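BH2358 protein (Bacillus halodurans C-125, PDB 2RBD) is of unknown function but, as a ferritin-clan four-helix bundle, possibly serves as a structural protein of the spore coat. Local coordinates at residues L115-C118 / S119-I122; G123-R127 / E128-L132; T24-S27 / T28-L32. All coordinates share one frame; numbering follows the deposited sequence. Where two conformers were deposited one is given.

All three contacts are local and partly buried in the four-helix bundle. Interactions 1 and 3 are uninterrupted turns of helices 100-124 and 16-42, and they meet where C118 and T117 pack against Y25. Interaction 2 follows interaction 1 along the chain and joins helix 100-124 to helix 128-155 at one end of the bundle, its centre about 20 Å from that of the chain, whereas interaction 3 lies nearest, at about 8 Å. Chemistry follows place: interaction 1 is held by backbone bonds, with I121 buried in the bundle and S119 at a subunit interface, interaction 2 rests on an arginine-aspartate salt bridge, and interaction 3 carries amides and hydroxyls.

Interaction 1 of 3, residues L115-C118 / S119-I122; sequences LVTC and SQII
V116 and Q120 meet one turn apart on helix 100-124, one of the four long helices of this ferritin-clan bundle. The backbone supplies the regular i to i+4 alpha-helical bonds: S119 N to L115 O, Q120 N to V116 O (2.9 Å), I121 N to T117 O and I122 N to C118 O, all with N-H...O angles near 160°.

Side-chain carbons pack along this ladder. Q120 CG rests 3.3 Å from V116 O, while the apolar pair T117 CG2 and I121 CD1 run side by side in the same direction, 4.1 Å apart. On this side Y25 of helix 16-42 touches T117 and C118, and F134 of helix 128-155 touches I121, which is buried.

Polar side chains look to other partners. T117 OG1 bonds to K113 O, one turn back. S119 OG bonds to S119 OG and H138 NE2 of the second subunit, placing a hydroxyl pair at the subunit interface, where L115 packs on I122 of that subunit. With its CG1 turned beside the backbone N (chi1 -65°), I122 lays that methylene 3.2 Å from C118 O.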
ATOM      1  N   LEU A 115      -7.419  -3.294  -6.843  1.00 10.35           N
ATOM      2  CA  LEU A 115      -7.663  -4.298  -5.793  1.00  9.92           C
ATOM      3  C   LEU A 115      -7.204  -3.754  -4.443  1.00 10.04           C
ATOM      4  O   LEU A 115      -7.928  -3.793  -3.441  1.00 11.89           O
ATOM      5  CB  LEU A 115      -6.929  -5.591  -6.116  1.00 13.33           C
ATOM      6  CG  LEU A 115      -7.525  -6.484  -7.195  1.00 16.94           C
ATOM      7  CD1 LEU A 115      -6.580  -7.687  -7.312  1.00 17.73           C
ATOM      8  CD2 LEU A 115      -9.033  -6.898  -6.890  1.00 18.31           C
ATOM      9  N   VAL A 116      -5.972  -3.231  -4.438  1.00 10.48           N
ATOM     10  CA  VAL A 116      -5.381  -2.628  -3.247  1.00 10.49           C
ATOM     11  C   VAL A 116      -6.197  -1.432  -2.762  1.00 10.54           C
ATOM     12  O   VAL A 116      -6.512  -1.345  -1.573  1.00 10.45           O
ATOM     13  CB  VAL A 116      -3.910  -2.291  -3.465  1.00 10.19           C
ATOM     14  CG1 VAL A 116      -3.349  -1.417  -2.302  1.00 12.06           C
ATOM     15  CG2 VAL A 116      -3.088  -3.614  -3.582  1.00 11.14           C
ATOM     16  N   THR A 117      -6.572  -0.547  -3.662  1.00 10.63           N
ATOM     17  CA  THR A 117      -7.391   0.594  -3.267  1.00 10.91           C
ATOM     18  C   THR A 117      -8.723   0.171  -2.648  1.00 11.70           C
ATOM     19  O   THR A 117      -9.131   0.688  -1.613  1.00 10.82           O
ATOM     20  CB  THR A 117      -7.628   1.524  -4.447  1.00 10.16           C
ATOM     21  OG1 THR A 117      -6.363   1.848  -5.050  1.00 12.01           O
ATOM     22  CG2 THR A 117      -8.353   2.797  -3.977  1.00 10.50           C
ATOM     23  N   CYS A 118      -9.401  -0.791  -3.251  1.00 10.90           N
ATOM     24  CA  CYS A 118     -10.609  -1.325  -2.635  1.00 10.45           C
ATOM     25  C   CYS A 118     -10.369  -1.804  -1.207  1.00 10.75           C
ATOM     26  O   CYS A 118     -11.142  -1.460  -0.307  1.00 11.74           O
ATOM     27  CB  CYS A 118     -11.214  -2.452  -3.466  1.00 12.00           C
ATOM     28  SG  CYS A 118     -11.990  -1.912  -5.013  1.00 12.57           S
ATOM     29  N   SER A 119      -9.296  -2.575  -0.984  1.00 10.15           N
ATOM     30  CA  SER A 119      -9.011  -3.092   0.355  1.00  9.29           C
ATOM     31  C   SER A 119      -8.714  -1.993   1.346  1.00 11.36           C
ATOM     32  O   SER A 119      -9.123  -2.040   2.500  1.00 10.90           O
ATOM     33  CB  SER A 119      -7.866  -4.098   0.298  1.00 12.31           C
ATOM     34  OG  SER A 119      -8.272  -5.260  -0.434  1.00 12.36           O
ATOM     35  N   GLN A 120      -7.994  -0.970   0.901  1.00 11.16           N
ATOM     36  CA  GLN A 120      -7.733   0.208   1.724  1.00 10.51           C
ATOM     37  C   GLN A 120      -9.016   0.930   2.187  1.00 10.68           C
ATOM     38  O   GLN A 120      -9.118   1.277   3.373  1.00 11.69           O
ATOM     39  CB  GLN A 120      -6.848   1.209   0.974  1.00 10.12           C
ATOM     40  CG  GLN A 120      -5.416   0.715   0.719  1.00  9.12           C
ATOM     41  CD  GLN A 120      -4.593   1.608  -0.178  1.00 12.97           C
ATOM     42  OE1 GLN A 120      -3.335   1.710  -0.006  1.00 16.93           O
ATOM     43  NE2 GLN A 120      -5.206   2.190  -1.137  1.00  9.74           N
ATOM     44  N   ILE A 121      -9.944   1.114   1.261  1.00 11.01           N
ATOM     45  CA  ILE A 121     -11.207   1.777   1.563  1.00 12.02           C
ATOM     46  C   ILE A 121     -12.042   0.936   2.519  1.00 13.02           C
ATOM     47  O   ILE A 121     -12.634   1.473   3.475  1.00 14.26           O
ATOM     48  CB  ILE A 121     -11.950   2.161   0.284  1.00 10.67           C
ATOM     49  CG1 ILE A 121     -11.144   3.236  -0.486  1.00 13.89           C
ATOM     50  CG2 ILE A 121     -13.359   2.704   0.643  1.00 13.18           C
ATOM     51  CD1 ILE A 121     -11.727   3.632  -1.871  1.00 12.43           C
ATOM     52  N   ILE A 122     -12.093  -0.365   2.284  1.00 12.73           N
ATOM     53  CA  ILE A 122     -12.849  -1.246   3.182  1.00 11.97           C
ATOM     54  C   ILE A 122     -12.300  -1.105   4.577  1.00 14.45           C
ATOM     55  O   ILE A 122     -13.060  -0.919   5.542  1.00 16.57           O
ATOM     56  CB  ILE A 122     -12.770  -2.728   2.752  1.00 12.90           C
ATOM     57  CG1 ILE A 122     -13.457  -2.925   1.393  1.00 13.12           C
ATOM     58  CG2 ILE A 122     -13.391  -3.683   3.878  1.00 13.55           C
ATOM     59  CD1 ILE A 122     -13.136  -4.297   0.705  1.00 11.60           C
TER

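Interaction 2 of 3, residues G123-R127 / E128-L132; sequences GQSIR and EDVAL
R127 and D129 form a side-on salt bridge at the turn between helices 100-124 and 128-155. R127 NE donates to D129 OD1 and R127 NH2 to D129 OD2, each at 2.8 Å and almost straight (175° and 176°). The carboxylate stands at the guanidinium edge, and the two planes are nearly coplanar. OD1 is met through its syn lone pair, OD2 also on the syn side but with NH2 somewhat out of the carboxylate plane. The torsions explain the fit: D129 CG lies between its own backbone N and carbonyl carbon (chi1 61°), which swings the carboxylate back to R127, and the arginine chain bends at chi3 to present NE and NH2 together. Two bonds to two oxygens fix the rotation of both groups; R127 NH1 is engaged separately by E12 O and N73 OD1.

R127 is also the N-cap residue of helix 128-155. Its carbonyl O receives weak bonds from V130 N (3.1 Å) and A131 N (3.4 Å), while its CB rests 4.1 Å from V130 CG2.

S125, two residues before R127, packs on the new helix. Its CB lies 3.9 Å from A131 CB and its OG 3.4 Å from V130 CG1; that hydroxyl bonds to I121 O in the preceding helical turn.

E18 of helix 16-42 receives the backbone N of both I126 and R127 through OE2, while L69 of helix 46-72 packs on R127 and D129, so the turn between the last two helices is tied to the first two.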
ATOM      1  N   GLY A 123     -10.976  -1.198   4.691  1.00 14.25           N
ATOM      2  CA  GLY A 123     -10.306  -1.099   5.986  1.00 15.60           C
ATOM      3  C   GLY A 123     -10.521   0.180   6.772  1.00 16.63           C
ATOM      4  O   GLY A 123     -10.536   0.149   8.004  1.00 20.20           O
ATOM      5  N   GLN A 124     -10.708   1.303   6.091  1.00 15.03           N
ATOM      6  CA  GLN A 124     -10.860   2.577   6.752  0.90 18.46           C
ATOM      7  C   GLN A 124     -12.324   2.962   6.934  1.00 16.82           C
ATOM      8  O   GLN A 124     -12.636   3.974   7.560  1.00 17.70           O
ATOM      9  CB  GLN A 124     -10.101   3.650   5.991  0.90 20.08           C
ATOM     10  CG  GLN A 124     -10.764   4.133   4.745  0.90 29.22           C
ATOM     11  CD  GLN A 124     -10.089   5.409   4.208  0.90 34.30           C
ATOM     12  OE1 GLN A 124     -10.744   6.451   4.053  0.90 44.04           O
ATOM     13  NE2 GLN A 124      -8.759   5.336   3.970  0.90 41.57           N
ATOM     14  N   SER A 125     -13.209   2.147   6.405  1.00 16.11           N
ATOM     15  CA  SER A 125     -14.638   2.440   6.460  1.00 15.97           C
ATOM     16  C   SER A 125     -15.245   2.203   7.832  1.00 18.11           C
ATOM     17  O   SER A 125     -14.879   1.287   8.536  1.00 17.83           O
ATOM     18  CB  SER A 125     -15.418   1.584   5.459  1.00 17.07           C
ATOM     19  OG  SER A 125     -15.170   2.025   4.134  1.00 27.59           O
ATOM     20  N   ILE A 126     -16.156   3.082   8.203  1.00 15.86           N
ATOM     21  CA  ILE A 126     -16.974   2.946   9.412  1.00 15.54           C
ATOM     22  C   ILE A 126     -18.421   2.783   9.027  1.00 17.63           C
ATOM     23  O   ILE A 126     -19.132   1.991   9.634  1.00 19.25           O
ATOM     24  CB  ILE A 126     -16.784   4.153  10.333  1.00 14.37           C
ATOM     25  CG1 ILE A 126     -15.345   4.209  10.832  1.00 17.25           C
ATOM     26  CG2 ILE A 126     -17.768   4.078  11.517  1.00 20.28           C
ATOM     27  CD1 ILE A 126     -15.035   5.370  11.792  1.00 21.01           C
ATOM     28  N   ARG A 127     -18.855   3.434   7.958  1.00 16.42           N
ATOM     29  CA  ARG A 127     -20.198   3.179   7.448  1.00 18.30           C
ATOM     30  C   ARG A 127     -20.239   1.863   6.709  1.00 17.72           C
ATOM     31  O   ARG A 127     -19.482   1.642   5.749  1.00 17.54           O
ATOM     32  CB  ARG A 127     -20.708   4.348   6.598  1.00 18.98           C
ATOM     33  CG  ARG A 127     -21.950   4.995   7.211  1.00 25.18           C
ATOM     34  CD  ARG A 127     -22.423   6.182   6.467  1.00 23.51           C
ATOM     35  NE  ARG A 127     -22.934   5.878   5.138  1.00 20.13           N
ATOM     36  CZ  ARG A 127     -23.453   6.794   4.341  1.00 21.05           C
ATOM     37  NH1 ARG A 127     -23.580   8.046   4.747  1.00 20.98           N
ATOM     38  NH2 ARG A 127     -23.863   6.466   3.143  1.00 21.23           N
ATOM     39  N   GLU A 128     -21.126   0.971   7.150  1.00 18.06           N
ATOM     40  CA  GLU A 128     -21.145  -0.397   6.627  1.00 20.78           C
ATOM     41  C   GLU A 128     -21.443  -0.491   5.129  1.00 18.34           C
ATOM     42  O   GLU A 128     -20.954  -1.384   4.436  1.00 19.30           O
ATOM     43  CB  GLU A 128     -22.160  -1.253   7.406  1.00 21.94           C
ATOM     44  CG  GLU A 128     -21.785  -1.465   8.844  1.00 30.82           C
ATOM     45  CD  GLU A 128     -22.881  -2.216   9.662  1.00 37.48           C
ATOM     46  OE1 GLU A 128     -24.063  -2.249   9.235  1.00 57.58           O
ATOM     47  OE2 GLU A 128     -22.539  -2.775  10.737  1.00 62.26           O
ATOM     48  N   ASP A 129     -22.268   0.423   4.627  1.00 18.11           N
ATOM     49  CA  ASP A 129     -22.600   0.437   3.201  1.00 18.27           C
ATOM     50  C   ASP A 129     -21.383   0.708   2.318  1.00 16.37           C
ATOM     51  O   ASP A 129     -21.313   0.208   1.195  1.00 16.38           O
ATOM     52  CB  ASP A 129     -23.728   1.439   2.897  1.00 20.00           C
ATOM     53  CG  ASP A 129     -23.376   2.890   3.245  1.00 21.99           C
ATOM     54  OD1 ASP A 129     -22.885   3.169   4.358  1.00 22.56           O
ATOM     55  OD2 ASP A 129     -23.616   3.764   2.385  1.00 27.62           O
ATOM     56  N   VAL A 130     -20.491   1.568   2.798  1.00 16.17           N
ATOM     57  CA  VAL A 130     -19.253   1.910   2.052  1.00 16.64           C
ATOM     58  C   VAL A 130     -18.341   0.676   1.995  1.00 14.76           C
ATOM     59  O   VAL A 130     -17.872   0.300   0.921  1.00 14.60           O
ATOM     60  CB  VAL A 130     -18.524   3.151   2.637  1.00 16.29           C
ATOM     61  CG1 VAL A 130     -17.207   3.449   1.871  1.00 17.84           C
ATOM     62  CG2 VAL A 130     -19.451   4.404   2.657  1.00 19.18           C
ATOM     63  N   ALA A 131     -18.164   0.006   3.128  1.00 15.11           N
ATOM     64  CA  ALA A 131     -17.378  -1.211   3.165  1.00 14.40           C
ATOM     65  C   ALA A 131     -17.932  -2.277   2.233  1.00 16.12           C
ATOM     66  O   ALA A 131     -17.184  -2.959   1.501  1.00 15.76           O
ATOM     67  CB  ALA A 131     -17.331  -1.735   4.603  1.00 13.07           C
ATOM     68  N   LEU A 132     -19.258  -2.438   2.246  1.00 16.06           N
ATOM     69  CA  LEU A 132     -19.887  -3.455   1.428  0.60 15.12           C
ATOM     70  C   LEU A 132     -19.774  -3.136  -0.045  1.00 14.40           C
ATOM     71  O   LEU A 132     -19.541  -4.042  -0.848  1.00 14.57           O
ATOM     72  CB  LEU A 132     -21.355  -3.701   1.795  0.60 14.49           C
ATOM     73  CG  LEU A 132     -21.567  -4.579   3.027  0.60 14.71           C
ATOM     74  CD1 LEU A 132     -23.036  -4.586   3.368  0.60 18.75           C
ATOM     75  CD2 LEU A 132     -21.080  -6.012   2.837  0.60 18.53           C
TER

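Interaction 3 of 3, residues T24-S27 / T28-L32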
ATOM      1  N   THR A  24     -11.843  10.208  -4.710  1.00 11.13           N
ATOM      2  CA  THR A  24     -10.641   9.898  -5.430  1.00 12.62           C
ATOM      3  C   THR A  24     -10.794   8.647  -6.340  1.00 12.30           C
ATOM      4  O   THR A  24     -10.318   8.615  -7.480  1.00 10.87           O
ATOM      5  CB  THR A  24      -9.482   9.749  -4.441  1.00 12.40           C
ATOM      6  OG1 THR A  24      -9.217  11.007  -3.814  1.00 13.20           O
ATOM      7  CG2 THR A  24      -8.214   9.310  -5.156  1.00 11.87           C
ATOM      8  N   TYR A  25     -11.450   7.617  -5.839  1.00 13.03           N
ATOM      9  CA  TYR A  25     -11.706   6.412  -6.608  1.00 12.08           C
ATOM     10  C   TYR A  25     -12.532   6.709  -7.866  1.00 11.07           C
ATOM     11  O   TYR A  25     -12.296   6.229  -8.972  1.00 12.23           O
ATOM     12  CB  TYR A  25     -12.380   5.368  -5.695  1.00 13.84           C
ATOM     13  CG  TYR A  25     -12.493   3.978  -6.280  1.00 10.90           C
ATOM     14  CD1 TYR A  25     -13.541   3.644  -7.123  1.00 11.94           C
ATOM     15  CD2 TYR A  25     -11.543   2.978  -5.986  1.00 14.63           C
ATOM     16  CE1 TYR A  25     -13.668   2.368  -7.608  1.00 14.19           C
ATOM     17  CE2 TYR A  25     -11.671   1.713  -6.500  1.00 18.30           C
ATOM     18  CZ  TYR A  25     -12.712   1.409  -7.332  1.00 16.08           C
ATOM     19  OH  TYR A  25     -12.907   0.134  -7.845  1.00 18.53           O
ATOM     20  N   LEU A  26     -13.585   7.481  -7.690  1.00 11.91           N
ATOM     21  CA  LEU A  26     -14.418   7.922  -8.812  1.00 12.93           C
ATOM     22  C   LEU A  26     -13.597   8.736  -9.831  1.00 10.14           C
ATOM     23  O   LEU A  26     -13.701   8.523 -11.021  1.00 12.40           O
ATOM     24  CB  LEU A  26     -15.583   8.754  -8.250  1.00 13.26           C
ATOM     25  CG  LEU A  26     -16.516   9.417  -9.260  1.00 15.54           C
ATOM     26  CD1 LEU A  26     -17.093   8.407 -10.280  1.00 14.19           C
ATOM     27  CD2 LEU A  26     -17.643  10.196  -8.528  1.00 14.72           C
ATOM     28  N   SER A  27     -12.788   9.678  -9.353  1.00 10.87           N
ATOM     29  CA  SER A  27     -11.919  10.422 -10.245  0.60 12.30           C
ATOM     30  C   SER A  27     -10.936   9.502 -10.996  1.00 13.72           C
ATOM     31  O   SER A  27     -10.713   9.683 -12.198  1.00 12.16           O
ATOM     32  CB  SER A  27     -11.199  11.550  -9.480  0.60 12.74           C
ATOM     33  OG  SER A  27     -10.605  12.481 -10.375  0.60 13.59           O
ATOM     34  N   THR A  28     -10.341   8.543 -10.287  1.00 13.04           N
ATOM     35  CA  THR A  28      -9.451   7.548 -10.905  1.00 11.45           C
ATOM     36  C   THR A  28     -10.190   6.795 -12.025  1.00 11.69           C
ATOM     37  O   THR A  28      -9.674   6.684 -13.153  1.00 12.11           O
ATOM     38  CB  THR A  28      -8.845   6.635  -9.857  1.00 12.45           C
ATOM     39  OG1 THR A  28      -8.112   7.458  -8.930  1.00 15.23           O
ATOM     40  CG2 THR A  28      -7.875   5.636 -10.537  1.00 13.17           C
ATOM     41  N   ASN A  29     -11.398   6.328 -11.728  1.00 11.42           N
ATOM     42  CA  ASN A  29     -12.218   5.663 -12.737  1.00 11.09           C
ATOM     43  C   ASN A  29     -12.458   6.584 -13.947  1.00 12.89           C
ATOM     44  O   ASN A  29     -12.371   6.130 -15.087  1.00 14.47           O
ATOM     45  CB  ASN A  29     -13.560   5.185 -12.189  1.00 12.52           C
ATOM     46  CG  ASN A  29     -13.490   3.825 -11.495  1.00 13.81           C
ATOM     47  OD1 ASN A  29     -12.410   3.244 -11.372  1.00 15.08           O
ATOM     48  ND2 ASN A  29     -14.641   3.321 -11.047  1.00 15.03           N
ATOM     49  N   ASN A  30     -12.797   7.841 -13.717  1.00 13.55           N
ATOM     50  CA  ASN A  30     -13.047   8.750 -14.829  1.00 13.63           C
ATOM     51  C   ASN A  30     -11.839   8.861 -15.732  1.00 13.46           C
ATOM     52  O   ASN A  30     -11.941   8.895 -16.959  1.00 13.11           O
ATOM     53  CB  ASN A  30     -13.402  10.140 -14.278  1.00 12.85           C
ATOM     54  CG  ASN A  30     -14.778  10.219 -13.661  1.00 15.57           C
ATOM     55  OD1 ASN A  30     -15.671   9.418 -13.945  1.00 16.92           O
ATOM     56  ND2 ASN A  30     -14.973  11.269 -12.859  1.00 15.81           N
ATOM     57  N   GLY A  31     -10.662   8.931 -15.123  1.00 12.78           N
ATOM     58  CA  GLY A  31      -9.415   9.014 -15.889  1.00 14.18           C
ATOM     59  C   GLY A  31      -9.109   7.748 -16.651  1.00 14.83           C
ATOM     60  O   GLY A  31      -8.648   7.766 -17.810  1.00 13.88           O
ATOM     61  N   LEU A  32      -9.351   6.635 -16.005  1.00 12.68           N
ATOM     62  CA  LEU A  32      -9.107   5.330 -16.662  1.00 11.91           C
ATOM     63  C   LEU A  32     -10.093   5.050 -17.790  1.00 12.62           C
ATOM     64  O   LEU A  32      -9.701   4.565 -18.827  1.00 12.69           O
ATOM     65  CB  LEU A  32      -9.093   4.188 -15.648  1.00 12.28           C
ATOM     66  CG  LEU A  32      -7.951   4.167 -14.619  1.00 11.43           C
ATOM     67  CD1 LEU A  32      -8.161   2.950 -13.703  1.00 17.15           C
ATOM     68  CD2 LEU A  32      -6.570   4.076 -15.318  1.00 15.55           C
TER
HETATM   69  O   HOH W   1     -12.456  12.964 -12.612  1.00 19.47           O
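T24 O takes two bonds from T28 on helix 16-42, the first long helix of this ferritin-like four-helix bundle. T28 N approaches at 2.8 Å as the ordinary i to i+4 helical donor, and T28 OG1 donates at 2.9 Å from the opposite face of the carbonyl plane, lying above that plane by 38°. The hydroxyl gets there because it sits beside its own backbone N (chi1 -59°), folding back over the preceding turn. T24 OG1 in turn bonds to F20 O.

Y25 comes next, and Y25 O accepts N29 N at 2.9 Å. Its CG is anti to the backbone N, and the ring is buried between helices 46-72 and 100-124. Y25 CE1 lies 3.7 Å from N29 ND2, the ring and amide planes being 60° apart. Both side chains bond to helix 46-72: Y25 OH and N29 ND2 to E62 OE1, and ND2 also to N63 OD1. N29 OD1 accepts from a tetraethylene glycol, probably taken up from the crystallisation liquor. F134 meets the Y25 ring edge-to-face.

L26 follows, its O bonded to N30 N. Its CD1 passes at a slant 4.1 Å from N30 OD1, and both side chains pack on N63 and P78, the leucine also on E67.

S27 ends the series with its O accepting G31 N, and its side chain packs on I159 of the fourth subunit. In one of the two conformers of S27, a water spans the turn, a bridge that the other conformer may not keep: it lies 2.9 Å from S27 OG and accepts from N30 ND2 at 3.0 Å.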